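Regulatory protein SWI6 (Saccharomyces cerevisiae, PDB 2XFV) partners Swi4 or Mbp1 in the SBF and MBF complexes that drive cell-cycle-dependent transcription, and is represented here by its amino-terminal domain. Local coordinates at residues 16-21 with 30-35; 7-12 with 44-49; 36-41 with 61-66; 3-8 with 97-102. All coordinates share one frame; numbering follows the deposited sequence. Where two conformers were deposited one is given.

Contact 1: 16-21 with 30-35; sequences PLTLTR and LKHFLP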
loop_
_atom_site.group_PDB
_atom_site.type_symbol
_atom_site.label_atom_id
_atom_site.label_comp_id
_atom_site.label_asym_id
_atom_site.label_seq_id
_atom_site.Cartn_x
_atom_site.Cartn_y
_atom_site.Cartn_z
ATOM N N PRO A 16 19.431 -3.836 0.285
ATOM C CA PRO A 16 18.611 -3.695 1.492
ATOM C C PRO A 16 17.679 -2.490 1.454
ATOM O O PRO A 16 18.040 -1.423 0.954
ATOM C CB PRO A 16 19.664 -3.468 2.580
ATOM C CG PRO A 16 20.738 -2.690 1.869
ATOM C CD PRO A 16 20.756 -3.206 0.438
ATOM N N LEU A 17 16.478 -2.658 1.992
ATOM C CA LEU A 17 15.664 -1.503 2.352
ATOM C C LEU A 17 15.388 -1.589 3.846
ATOM O O LEU A 17 14.775 -2.554 4.310
ATOM C CB LEU A 17 14.357 -1.411 1.545
ATOM C CG LEU A 17 13.515 -0.184 1.958
ATOM C CD1 LEU A 17 14.344 1.133 1.900
ATOM C CD2 LEU A 17 12.230 -0.063 1.126
ATOM N N THR A 18 15.870 -0.596 4.594
ATOM C CA THR A 18 15.659 -0.533 6.044
ATOM C C THR A 18 14.627 0.540 6.404
ATOM O O THR A 18 14.774 1.710 6.030
ATOM C CB THR A 18 16.977 -0.227 6.791
ATOM O OG1 THR A 18 17.941 -1.243 6.494
ATOM C CG2 THR A 18 16.756 -0.183 8.310
ATOM N N LEU A 19 13.574 0.139 7.114
ATOM C CA LEU A 19 12.653 1.104 7.714
ATOM C C LEU A 19 13.073 1.342 9.164
ATOM O O LEU A 19 13.053 0.431 9.988
ATOM C CB LEU A 19 11.204 0.611 7.653
ATOM C CG LEU A 19 10.700 0.246 6.253
ATOM C CD1 LEU A 19 9.215 -0.165 6.287
ATOM C CD2 LEU A 19 10.913 1.409 5.275
ATOM N N THR A 20 13.473 2.572 9.455
ATOM C CA THR A 20 13.888 2.983 10.793
ATOM C C THR A 20 12.890 4.020 11.294
ATOM O O THR A 20 12.791 5.109 10.722
ATOM C CB THR A 20 15.316 3.593 10.765
ATOM O OG1 THR A 20 16.252 2.616 10.279
ATOM C CG2 THR A 20 15.759 4.053 12.174
ATOM N N ARG A 21 12.127 3.672 12.333
ATOM C CA ARG A 21 11.090 4.560 12.876
ATOM C C ARG A 21 11.493 5.125 14.250
ATOM O O ARG A 21 12.010 4.393 15.090
ATOM C CB ARG A 21 9.754 3.798 13.016
ATOM C CG ARG A 21 8.511 4.708 13.151
ATOM C CD ARG A 21 7.207 3.904 13.359
ATOM N NE ARG A 21 7.098 3.468 14.747
ATOM C CZ ARG A 21 6.324 4.042 15.664
ATOM N NH1 ARG A 21 6.323 3.579 16.909
ATOM N NH2 ARG A 21 5.552 5.075 15.345
ATOM N N LEU A 30 14.885 9.096 6.214
ATOM C CA LEU A 30 14.870 9.256 4.752
ATOM C C LEU A 30 15.996 8.497 4.059
ATOM O O LEU A 30 15.796 7.908 2.992
ATOM C CB LEU A 30 14.975 10.738 4.368
ATOM C CG LEU A 30 15.116 11.034 2.861
ATOM C CD1 LEU A 30 13.840 10.627 2.109
ATOM C CD2 LEU A 30 15.452 12.525 2.595
ATOM N N LYS A 31 17.196 8.531 4.637
ATOM C CA LYS A 31 18.377 8.127 3.865
ATOM C C LYS A 31 18.279 6.708 3.293
ATOM O O LYS A 31 18.779 6.446 2.190
ATOM C CB LYS A 31 19.668 8.262 4.687
ATOM C CG LYS A 31 19.749 7.289 5.841
ATOM C CD LYS A 31 21.188 6.910 6.187
ATOM C CE LYS A 31 21.913 8.020 6.907
ATOM N NZ LYS A 31 23.153 7.521 7.567
ATOM N N HIS A 32 17.660 5.793 4.042
ATOM C CA HIS A 32 17.524 4.393 3.616
ATOM C C HIS A 32 16.795 4.200 2.281
ATOM O O HIS A 32 16.989 3.191 1.611
ATOM C CB HIS A 32 16.806 3.553 4.691
ATOM C CG HIS A 32 17.571 3.429 5.976
ATOM N ND1 HIS A 32 18.940 3.276 6.016
ATOM C CD2 HIS A 32 17.154 3.416 7.264
ATOM C CE1 HIS A 32 19.335 3.182 7.275
ATOM N NE2 HIS A 32 18.271 3.267 8.053
ATOM N N PHE A 33 15.948 5.156 1.914
ATOM C CA PHE A 33 15.157 5.071 0.687
ATOM C C PHE A 33 15.912 5.550 -0.551
ATOM O O PHE A 33 15.509 5.256 -1.677
ATOM C CB PHE A 33 13.890 5.943 0.806
ATOM C CG PHE A 33 12.812 5.359 1.678
ATOM C CD1 PHE A 33 11.831 4.537 1.131
ATOM C CD2 PHE A 33 12.758 5.659 3.038
ATOM C CE1 PHE A 33 10.823 3.998 1.931
ATOM C CE2 PHE A 33 11.746 5.129 3.842
ATOM C CZ PHE A 33 10.787 4.299 3.288
ATOM N N LEU A 34 16.990 6.304 -0.360
ATOM C CA LEU A 34 17.560 7.058 -1.488
ATOM C C LEU A 34 18.178 6.236 -2.633
ATOM O O LEU A 34 17.945 6.551 -3.808
ATOM C CB LEU A 34 18.514 8.161 -1.002
ATOM C CG LEU A 34 17.853 9.190 -0.072
ATOM C CD1 LEU A 34 18.898 10.201 0.418
ATOM C CD2 LEU A 34 16.690 9.907 -0.764
ATOM N N PRO A 35 18.986 5.203 -2.315
ATOM C CA PRO A 35 19.536 4.413 -3.433
ATOM C C PRO A 35 18.467 3.801 -4.351
ATOM O O PRO A 35 18.583 3.889 -5.581
ATOM C CB PRO A 35 20.341 3.314 -2.722
ATOM C CG PRO A 35 20.807 3.982 -1.448
ATOM C CD PRO A 35 19.639 4.878 -1.029
HETATM O O HOH W 1 18.103 0.932 2.888
#

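Contact 2: 7-12 with 44-49; sequences RYLGPH and GNINET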
loop_
_atom_site.group_PDB
_atom_site.type_symbol
_atom_site.label_atom_id
_atom_site.label_comp_id
_atom_site.label_asym_id
_atom_site.label_seq_id
_atom_site.Cartn_x
_atom_site.Cartn_y
_atom_site.Cartn_z
ATOM N N ARG A 7 14.435 -5.568 4.930
ATOM C CA ARG A 7 14.127 -6.595 3.946
ATOM C C ARG A 7 15.106 -6.442 2.787
ATOM O O ARG A 7 15.718 -5.388 2.637
ATOM C CB ARG A 7 12.681 -6.440 3.463
ATOM C CG ARG A 7 11.642 -6.664 4.557
ATOM C CD ARG A 7 11.550 -8.155 4.908
ATOM N NE ARG A 7 11.334 -8.385 6.337
ATOM C CZ ARG A 7 10.147 -8.316 6.931
ATOM N NH1 ARG A 7 9.071 -8.020 6.219
ATOM N NH2 ARG A 7 10.034 -8.542 8.232
ATOM N N TYR A 8 15.256 -7.481 1.972
ATOM C CA TYR A 8 16.245 -7.475 0.892
ATOM C C TYR A 8 15.611 -7.782 -0.457
ATOM O O TYR A 8 14.649 -8.549 -0.541
ATOM C CB TYR A 8 17.349 -8.509 1.175
ATOM C CG TYR A 8 18.082 -8.228 2.465
ATOM C CD1 TYR A 8 19.223 -7.431 2.479
ATOM C CD2 TYR A 8 17.609 -8.725 3.674
ATOM C CE1 TYR A 8 19.884 -7.151 3.665
ATOM C CE2 TYR A 8 18.267 -8.457 4.862
ATOM C CZ TYR A 8 19.400 -7.668 4.852
ATOM O OH TYR A 8 20.050 -7.395 6.036
ATOM N N LEU A 9 16.166 -7.202 -1.515
ATOM C CA LEU A 9 15.711 -7.518 -2.868
ATOM C C LEU A 9 16.882 -7.598 -3.837
ATOM O O LEU A 9 18.043 -7.556 -3.426
ATOM C CB LEU A 9 14.683 -6.490 -3.356
ATOM C CG LEU A 9 15.103 -5.029 -3.252
ATOM C CD1 LEU A 9 14.742 -4.268 -4.514
ATOM C CD2 LEU A 9 14.459 -4.397 -2.030
ATOM N N GLY A 10 16.576 -7.711 -5.125
ATOM C CA GLY A 10 17.600 -7.941 -6.130
ATOM C C GLY A 10 17.849 -9.426 -6.343
ATOM O O GLY A 10 17.483 -10.257 -5.505
ATOM N N PRO A 11 18.494 -9.772 -7.468
ATOM C CA PRO A 11 18.664 -11.175 -7.863
ATOM C C PRO A 11 19.469 -12.002 -6.857
ATOM O O PRO A 11 19.329 -13.222 -6.832
ATOM C CB PRO A 11 19.391 -11.080 -9.215
ATOM C CG PRO A 11 20.031 -9.748 -9.222
ATOM C CD PRO A 11 19.124 -8.844 -8.422
ATOM N N HIS A 12 20.278 -11.351 -6.026
ATOM C CA HIS A 12 21.061 -12.070 -5.026
ATOM C C HIS A 12 20.790 -11.566 -3.606
ATOM O O HIS A 12 21.611 -11.761 -2.711
ATOM C CB HIS A 12 22.555 -11.976 -5.353
ATOM C CG HIS A 12 22.902 -12.477 -6.720
ATOM N ND1 HIS A 12 23.165 -11.634 -7.778
ATOM C CD2 HIS A 12 23.018 -13.735 -7.204
ATOM C CE1 HIS A 12 23.430 -12.351 -8.854
ATOM N NE2 HIS A 12 23.348 -13.630 -8.532
ATOM N N GLY A 44 13.469 2.876 -13.716
ATOM C CA GLY A 44 12.195 2.311 -13.312
ATOM C C GLY A 44 12.283 0.878 -12.818
ATOM O O GLY A 44 11.253 0.250 -12.550
ATOM N N ASN A 45 13.506 0.360 -12.693
ATOM C CA ASN A 45 13.728 -1.027 -12.273
ATOM C C ASN A 45 14.603 -1.092 -11.020
ATOM O O ASN A 45 15.827 -1.015 -11.103
ATOM C CB ASN A 45 14.379 -1.834 -13.401
ATOM C CG ASN A 45 14.599 -3.296 -13.027
ATOM O OD1 ASN A 45 14.285 -3.721 -11.908
ATOM N ND2 ASN A 45 15.143 -4.074 -13.965
ATOM N N ILE A 46 13.976 -1.241 -9.857
ATOM C CA ILE A 46 14.718 -1.167 -8.604
ATOM C C ILE A 46 15.620 -2.372 -8.364
ATOM O O ILE A 46 16.542 -2.309 -7.528
ATOM C CB ILE A 46 13.784 -0.957 -7.394
ATOM C CG1 ILE A 46 12.843 -2.150 -7.221
ATOM C CG2 ILE A 46 12.984 0.337 -7.566
ATOM C CD1 ILE A 46 11.956 -2.031 -5.995
ATOM N N ASN A 47 15.356 -3.467 -9.081
ATOM C CA ASN A 47 16.152 -4.682 -8.910
ATOM C C ASN A 47 17.569 -4.538 -9.450
ATOM O O ASN A 47 18.407 -5.402 -9.213
ATOM C CB ASN A 47 15.464 -5.902 -9.536
ATOM C CG ASN A 47 14.139 -6.221 -8.876
ATOM O OD1 ASN A 47 13.116 -6.364 -9.546
ATOM N ND2 ASN A 47 14.145 -6.313 -7.555
ATOM N N GLU A 48 17.839 -3.458 -10.180
ATOM C CA GLU A 48 19.204 -3.221 -10.644
ATOM C C GLU A 48 19.923 -2.121 -9.855
ATOM O O GLU A 48 20.971 -1.627 -10.286
ATOM C CB GLU A 48 19.258 -2.957 -12.155
ATOM C CG GLU A 48 18.509 -1.727 -12.636
ATOM C CD GLU A 48 18.513 -1.604 -14.157
ATOM O OE1 GLU A 48 19.348 -2.268 -14.807
ATOM O OE2 GLU A 48 17.681 -0.845 -14.701
ATOM N N THR A 49 19.369 -1.760 -8.697
ATOM C CA THR A 49 20.045 -0.834 -7.783
ATOM C C THR A 49 21.437 -1.348 -7.450
ATOM O O THR A 49 21.630 -2.528 -7.147
ATOM C CB THR A 49 19.257 -0.621 -6.467
ATOM O OG1 THR A 49 17.929 -0.185 -6.777
ATOM C CG2 THR A 49 19.932 0.448 -5.583
#

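Contact 3: 36-41 with 61-66; sequences ILQQYH and NKLLAH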
loop_
_atom_site.group_PDB
_atom_site.type_symbol
_atom_site.label_atom_id
_atom_site.label_comp_id
_atom_site.label_asym_id
_atom_site.label_seq_id
_atom_site.Cartn_x
_atom_site.Cartn_y
_atom_site.Cartn_z
ATOM N N ILE A 36 17.440 3.199 -3.760
ATOM C CA ILE A 36 16.352 2.612 -4.535
ATOM C C ILE A 36 15.534 3.673 -5.266
ATOM O O ILE A 36 15.123 3.477 -6.406
ATOM C CB ILE A 36 15.443 1.732 -3.640
ATOM C CG1 ILE A 36 16.167 0.413 -3.312
ATOM C CG2 ILE A 36 14.109 1.451 -4.318
ATOM C CD1 ILE A 36 15.522 -0.373 -2.179
ATOM N N LEU A 37 15.301 4.803 -4.610
ATOM C CA LEU A 37 14.528 5.879 -5.234
ATOM C C LEU A 37 15.233 6.460 -6.456
ATOM O O LEU A 37 14.591 6.774 -7.467
ATOM C CB LEU A 37 14.215 6.984 -4.210
ATOM C CG LEU A 37 13.247 8.092 -4.656
ATOM C CD1 LEU A 37 11.896 7.519 -5.107
ATOM C CD2 LEU A 37 13.042 9.117 -3.523
ATOM N N GLN A 38 16.551 6.627 -6.360
ATOM C CA GLN A 38 17.342 7.116 -7.490
ATOM C C GLN A 38 17.295 6.142 -8.677
ATOM O O GLN A 38 17.136 6.554 -9.841
ATOM C CB GLN A 38 18.799 7.373 -7.056
ATOM C CG GLN A 38 19.711 7.911 -8.171
ATOM C CD GLN A 38 19.332 9.313 -8.624
ATOM O OE1 GLN A 38 19.051 9.545 -9.805
ATOM N NE2 GLN A 38 19.315 10.254 -7.690
ATOM N N GLN A 39 17.432 4.848 -8.394
ATOM C CA GLN A 39 17.374 3.849 -9.459
ATOM C C GLN A 39 15.989 3.817 -10.108
ATOM O O GLN A 39 15.864 3.733 -11.331
ATOM C CB GLN A 39 17.759 2.457 -8.934
ATOM C CG GLN A 39 17.910 1.416 -10.035
ATOM C CD GLN A 39 19.041 1.749 -10.993
ATOM O OE1 GLN A 39 20.186 1.919 -10.579
ATOM N NE2 GLN A 39 18.723 1.842 -12.280
ATOM N N TYR A 40 14.952 3.877 -9.285
ATOM C CA TYR A 40 13.585 3.930 -9.798
ATOM C C TYR A 40 13.419 5.116 -10.744
ATOM O O TYR A 40 12.876 4.977 -11.852
ATOM C CB TYR A 40 12.598 4.041 -8.644
ATOM C CG TYR A 40 11.152 4.064 -9.073
ATOM C CD1 TYR A 40 10.533 2.913 -9.554
ATOM C CD2 TYR A 40 10.400 5.231 -8.993
ATOM C CE1 TYR A 40 9.202 2.928 -9.939
ATOM C CE2 TYR A 40 9.064 5.252 -9.384
ATOM C CZ TYR A 40 8.474 4.094 -9.852
ATOM O OH TYR A 40 7.153 4.098 -10.243
ATOM N N HIS A 41 13.894 6.283 -10.314
ATOM C CA HIS A 41 13.868 7.466 -11.171
ATOM C C HIS A 41 14.601 7.238 -12.496
ATOM O O HIS A 41 14.110 7.618 -13.566
ATOM C CB HIS A 41 14.467 8.674 -10.443
ATOM C CG HIS A 41 14.452 9.933 -11.254
ATOM N ND1 HIS A 41 15.465 10.272 -12.124
ATOM C CD2 HIS A 41 13.534 10.924 -11.341
ATOM C CE1 HIS A 41 15.174 11.421 -12.708
ATOM N NE2 HIS A 41 14.008 11.840 -12.248
ATOM N N ASN A 61 18.496 16.455 -3.481
ATOM C CA ASN A 61 17.653 17.633 -3.712
ATOM C C ASN A 61 16.687 17.377 -4.861
ATOM O O ASN A 61 15.506 17.724 -4.787
ATOM C CB ASN A 61 18.487 18.878 -4.070
ATOM C CG ASN A 61 19.402 19.343 -2.947
ATOM O OD1 ASN A 61 19.145 19.108 -1.758
ATOM N ND2 ASN A 61 20.487 20.027 -3.328
ATOM N N LYS A 62 17.216 16.798 -5.937
ATOM C CA LYS A 62 16.454 16.567 -7.164
ATOM C C LYS A 62 15.329 15.563 -6.964
ATOM O O LYS A 62 14.256 15.711 -7.545
ATOM C CB LYS A 62 17.368 16.058 -8.284
ATOM C CG LYS A 62 17.869 17.119 -9.243
ATOM C CD LYS A 62 18.901 18.009 -8.610
ATOM C CE LYS A 62 19.853 18.544 -9.663
ATOM N NZ LYS A 62 21.092 19.081 -9.045
ATOM N N LEU A 63 15.591 14.526 -6.174
ATOM C CA LEU A 63 14.587 13.498 -5.906
ATOM C C LEU A 63 13.460 14.033 -5.014
ATOM O O LEU A 63 12.284 13.764 -5.259
ATOM C CB LEU A 63 15.239 12.270 -5.256
ATOM C CG LEU A 63 16.237 11.484 -6.115
ATOM C CD1 LEU A 63 16.957 10.456 -5.260
ATOM C CD2 LEU A 63 15.543 10.799 -7.303
ATOM N N LEU A 64 13.824 14.784 -3.978
ATOM C CA LEU A 64 12.827 15.368 -3.082
ATOM C C LEU A 64 11.931 16.327 -3.855
ATOM O O LEU A 64 10.712 16.360 -3.650
ATOM C CB LEU A 64 13.492 16.106 -1.912
ATOM C CG LEU A 64 14.280 15.246 -0.906
ATOM C CD1 LEU A 64 14.925 16.113 0.207
ATOM C CD2 LEU A 64 13.389 14.183 -0.284
ATOM N N ALA A 65 12.539 17.122 -4.731
ATOM C CA ALA A 65 11.769 18.067 -5.543
ATOM C C ALA A 65 10.830 17.341 -6.520
ATOM O O ALA A 65 9.622 17.637 -6.596
ATOM C CB ALA A 65 12.710 19.016 -6.298
ATOM N N HIS A 66 11.379 16.387 -7.263
ATOM C CA HIS A 66 10.605 15.692 -8.299
ATOM C C HIS A 66 9.427 14.890 -7.728
ATOM O O HIS A 66 8.310 14.925 -8.266
ATOM C CB HIS A 66 11.516 14.773 -9.119
ATOM C CG HIS A 66 10.791 13.987 -10.166
ATOM N ND1 HIS A 66 10.348 14.548 -11.346
ATOM C CD2 HIS A 66 10.420 12.685 -10.206
ATOM C CE1 HIS A 66 9.742 13.623 -12.071
ATOM N NE2 HIS A 66 9.771 12.484 -11.400
#

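Contact 4: 3-8 with 97-102; sequences EEVVRY and GLFQDA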
loop_
_atom_site.group_PDB
_atom_site.type_symbol
_atom_site.label_atom_id
_atom_site.label_comp_id
_atom_site.label_asym_id
_atom_site.label_seq_id
_atom_site.Cartn_x
_atom_site.Cartn_y
_atom_site.Cartn_z
ATOM N N GLU A 3 12.978 1.907 16.170
ATOM C CA GLU A 3 12.428 0.591 15.848
ATOM C C GLU A 3 12.833 0.322 14.415
ATOM O O GLU A 3 12.847 1.234 13.593
ATOM C CB GLU A 3 10.896 0.617 15.949
ATOM C CG GLU A 3 10.385 0.878 17.367
ATOM C CD GLU A 3 8.894 1.214 17.430
ATOM O OE1 GLU A 3 8.225 1.301 16.376
ATOM O OE2 GLU A 3 8.389 1.398 18.552
ATOM N N GLU A 4 13.152 -0.920 14.086
ATOM C CA GLU A 4 13.716 -1.147 12.764
ATOM C C GLU A 4 13.329 -2.492 12.150
ATOM O O GLU A 4 13.268 -3.497 12.845
ATOM C CB GLU A 4 15.235 -1.024 12.870
ATOM C CG GLU A 4 15.940 -0.891 11.558
ATOM C CD GLU A 4 17.362 -0.405 11.736
ATOM O OE1 GLU A 4 17.563 0.825 11.795
ATOM O OE2 GLU A 4 18.274 -1.254 11.822
ATOM N N VAL A 5 13.050 -2.485 10.848
ATOM C CA VAL A 5 12.858 -3.726 10.103
ATOM C C VAL A 5 13.620 -3.609 8.789
ATOM O O VAL A 5 13.639 -2.553 8.158
ATOM C CB VAL A 5 11.363 -4.021 9.824
ATOM C CG1 VAL A 5 10.727 -2.879 9.056
ATOM C CG2 VAL A 5 11.208 -5.329 9.059
ATOM N N VAL A 6 14.277 -4.691 8.393
ATOM C CA VAL A 6 14.995 -4.688 7.117
ATOM C C VAL A 6 14.548 -5.841 6.226
ATOM O O VAL A 6 14.304 -6.952 6.701
ATOM C CB VAL A 6 16.536 -4.726 7.306
ATOM C CG1 VAL A 6 16.971 -6.008 7.999
ATOM C CG2 VAL A 6 17.247 -4.573 5.966
ATOM N N ARG A 7 14.435 -5.568 4.930
ATOM C CA ARG A 7 14.127 -6.595 3.946
ATOM C C ARG A 7 15.106 -6.442 2.787
ATOM O O ARG A 7 15.718 -5.388 2.637
ATOM C CB ARG A 7 12.681 -6.440 3.463
ATOM C CG ARG A 7 11.642 -6.664 4.557
ATOM C CD ARG A 7 11.550 -8.155 4.908
ATOM N NE ARG A 7 11.334 -8.385 6.337
ATOM C CZ ARG A 7 10.147 -8.316 6.931
ATOM N NH1 ARG A 7 9.071 -8.020 6.219
ATOM N NH2 ARG A 7 10.034 -8.542 8.232
ATOM N N TYR A 8 15.256 -7.481 1.972
ATOM C CA TYR A 8 16.245 -7.475 0.892
ATOM C C TYR A 8 15.611 -7.782 -0.457
ATOM O O TYR A 8 14.649 -8.549 -0.541
ATOM C CB TYR A 8 17.349 -8.509 1.175
ATOM C CG TYR A 8 18.082 -8.228 2.465
ATOM C CD1 TYR A 8 19.223 -7.431 2.479
ATOM C CD2 TYR A 8 17.609 -8.725 3.674
ATOM C CE1 TYR A 8 19.884 -7.151 3.665
ATOM C CE2 TYR A 8 18.267 -8.457 4.862
ATOM C CZ TYR A 8 19.400 -7.668 4.852
ATOM O OH TYR A 8 20.050 -7.395 6.036
ATOM N N GLY A 97 4.022 -5.068 -0.236
ATOM C CA GLY A 97 3.882 -6.499 -0.014
ATOM C C GLY A 97 5.076 -7.065 0.737
ATOM O O GLY A 97 4.924 -7.862 1.664
ATOM N N LEU A 98 6.271 -6.644 0.345
ATOM C CA LEU A 98 7.493 -7.138 0.970
ATOM C C LEU A 98 7.530 -6.834 2.473
ATOM O O LEU A 98 8.060 -7.626 3.252
ATOM C CB LEU A 98 8.732 -6.573 0.261
ATOM C CG LEU A 98 10.107 -7.068 0.726
ATOM C CD1 LEU A 98 10.263 -8.559 0.475
ATOM C CD2 LEU A 98 11.217 -6.287 0.041
ATOM N N PHE A 99 6.962 -5.697 2.868
ATOM C CA PHE A 99 6.932 -5.273 4.270
ATOM C C PHE A 99 5.574 -5.466 4.956
ATOM O O PHE A 99 5.326 -4.876 6.008
ATOM C CB PHE A 99 7.335 -3.800 4.389
ATOM C CG PHE A 99 8.800 -3.539 4.140
ATOM C CD1 PHE A 99 9.698 -3.479 5.197
ATOM C CD2 PHE A 99 9.276 -3.337 2.850
ATOM C CE1 PHE A 99 11.048 -3.242 4.973
ATOM C CE2 PHE A 99 10.626 -3.097 2.616
ATOM C CZ PHE A 99 11.513 -3.049 3.679
ATOM N N GLN A 100 4.705 -6.296 4.382
ATOM C CA GLN A 100 3.334 -6.436 4.890
ATOM C C GLN A 100 3.222 -6.775 6.388
ATOM O O GLN A 100 2.336 -6.267 7.075
ATOM C CB GLN A 100 2.520 -7.429 4.039
ATOM C CG GLN A 100 2.982 -8.895 4.095
ATOM C CD GLN A 100 2.375 -9.770 2.985
ATOM O OE1 GLN A 100 1.278 -10.315 3.134
ATOM N NE2 GLN A 100 3.102 -9.919 1.876
ATOM N N ASP A 101 4.121 -7.613 6.897
ATOM C CA ASP A 101 4.030 -8.036 8.291
ATOM C C ASP A 101 4.458 -6.944 9.273
ATOM O O ASP A 101 4.294 -7.100 10.483
ATOM C CB ASP A 101 4.839 -9.313 8.536
ATOM C CG ASP A 101 6.331 -9.095 8.391
ATOM O OD1 ASP A 101 6.726 -8.152 7.679
ATOM O OD2 ASP A 101 7.110 -9.868 8.987
ATOM N N ALA A 102 4.994 -5.839 8.752
ATOM C CA ALA A 102 5.422 -4.719 9.589
ATOM C C ALA A 102 4.345 -3.645 9.739
ATOM O O ALA A 102 4.555 -2.639 10.420
ATOM C CB ALA A 102 6.717 -4.102 9.043
#

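Contact 1: 16-21 with 30-35
T18 and H32 mark the closest backbone approach, their CA atoms 5.8 Å apart, where strand 15-22 passes a short 3-10 turn at 31-32 that leads toward helix 34-43. No backbone-to-backbone bond links the segments directly. A water does so instead, giving hydrogen bonds to P16 O and H32 O and accepting one from T18 N.

H32 lies against the strand. Its CB abuts T18 O at 3.1 Å, a tight fit, and its CG, anti to its own carbonyl carbon (chi1 -65°), is thereby set beside T18 with the ring over that residue. T18 CB sits over the centre of one imidazole face, 3.8 Å from the centroid, a CH-pi contact that suits a small beta-branched residue; K31 CG lies toward the rim of the opposite face. At the ring edge NE2 gives T20 OG1 a weak hydrogen bond of 3.1 Å, bent to 120° at the hydrogen; the stronger partner of that hydroxyl is E4. An alanine at H32 would probably leave T18 CB without its aromatic cover, the T20 hydroxyl dependent on E4, and a gap where the ring lay.

On the inner side the leucines meet F33. L19 CD2 comes within 3.5 Å of F33 CZ, although L19 leaves its backbone heading away from the turn. L17 CD1 lies over one face of the phenyl, offset toward its rim, and 3.4 Å from H32 O.

L17 and L19 continue to F99, and F33 to I81 of strand 79-81, so this buried contact seats the hairpin of strands 2-9 and 15-22 on the start of helix 34-43.

Contact 2: 7-12 with 44-49
L9 and I46 make the tight, apolar half of this contact. L9 CD1 lies 3.9 Å from I46 CD1, the two side chains crossing at about a right angle, and L9 is buried. With L9 CG in the crowded position between backbone N and carbonyl carbon (chi1 52°), the same methyl also touches N47, 3.7 Å from ND2.

Beyond it the contact turns loose and exposed. G10 and N47 bring their CA atoms to 4.5 Å, yet no hydrogen bond crosses: N47 ND2 and G10 N stay 3.7 Å apart, and P11 CD rests against N47 O. G10 suits its place because, at its backbone angles, a CB would be pressed against the carbonyl O of L9 and crowded by P11 CD.

The 44-49 loop is shaped in part by its own bonds. N45 OD1 accepts from N47 N at 3.0 Å in an Asx turn, the donor standing above the carbonyl plane, and I46 O takes both T49 N and, at 2.6 Å, T49 OG1 from one face.

I46 packs further on I36 and Y40 of helix 34-43, while L9 and T49 both reach I15 of strand 15-22, so the loop lies between helix and hairpin.

Contact 3: 36-41 with 61-66
L37 and H41, which both meet L63, are joined by a backbone bond of 3.0 Å from H41 N to L37 O; the bond one residue earlier, Y40 N to I36 O at 2.9 Å, is the shortest within these segments. No hydrogen bond crosses between the two segments, which meet by packing.

L63 is the centre of that packing. Its CG is anti to its carbonyl carbon (chi1 -66°), and the two methyls fork from it: CD1 comes to 4.0 Å from Q38 CB, and CD2 to 3.9 Å from H41 CB. L37 CD2 meets L63 CB. An alanine at L63 would probably open a gap beside Q38 and H41, leaving, of the contacts described, that of CB with L37.

At the exposed end H41 turns its ring edge to a face of H66 in a T-shaped pair, planes at 88° and centroids 5.1 Å apart. H41 CD2 approaches H66 CD2 at 3.8 Å. If both rings were protonated, their charges would probably disfavour the pair.

The short axes cross at 69° with closest approach 10.7 Å, a leucine-centred crossing of helices 34-43 and 57-67 consistent with the helix-turn-helix superfamily to which the Swi6 N-terminal domain belongs.

Contact 4: 3-8 with 97-102
R7 runs over the phenyl ring of F99, the two side chains passing in opposite directions: R7 CG, carried there by a chi1 of -64° that sets it anti to the carbonyl carbon, sits 3.5 Å above one face, offset toward the rim in a CH-pi contact, while V5 CG1 comes in at the ring edge. The guanidinium plane is 19° from that of the ring; V5 CG2 lies over one guanidinium face, and L98 O and D101 OD1 meet its edge.

The partners are the first strand of the 2-9/15-22 beta hairpin and the loop between helix 83-92 and strand 103-105, with its type I turn from G97 to Q100. R7 suits the join because its methylene part is greasy and its tip charged. The tip meets D101 end-on with two nitrogens, NH1 reaching OD1 at 2.8 Å, nearly straight at 168°, and NH2 reaching OD2 at 3.3 Å. V5 and D101 are each modelled in two conformers, one described here. L98 CD2 packs on R7 CB at 3.7 Å, while A102 CB lies 4.2 Å from V5 CG1.

F105 of the second subunit packs on E3 and V5, and E84 of that subunit takes a hydrogen bond from Q100 NE2, so the join borders the subunit interface. Besides D101, R7 NH1 also bonds L98 O, at 3.2 Å, on a lone pair in the carbonyl plane.

Overall arrangement
From the N terminus, strand 2-9 opens both contact 4 and contact 2, which share R7 and Y8. The chain returns along strand 15-22, and contact 1 closes a short loop as it enters helix 34-43. Contact 2 closes next, at the loop after that helix, so contact 1 nests inside it. Contact 3 starts on the helix and ends on helix 57-67, thereby crossing contact 2 and following contact 1 in series. Contact 4 closes last, at 97-102; contacts 1 and 3 nest inside its loop. Contacts 3 and 4 lie on opposite sides of the chain's centre, about 21 Å between their centres; contacts 1 and 2 tie the hairpin to the two ends of helix 34-43.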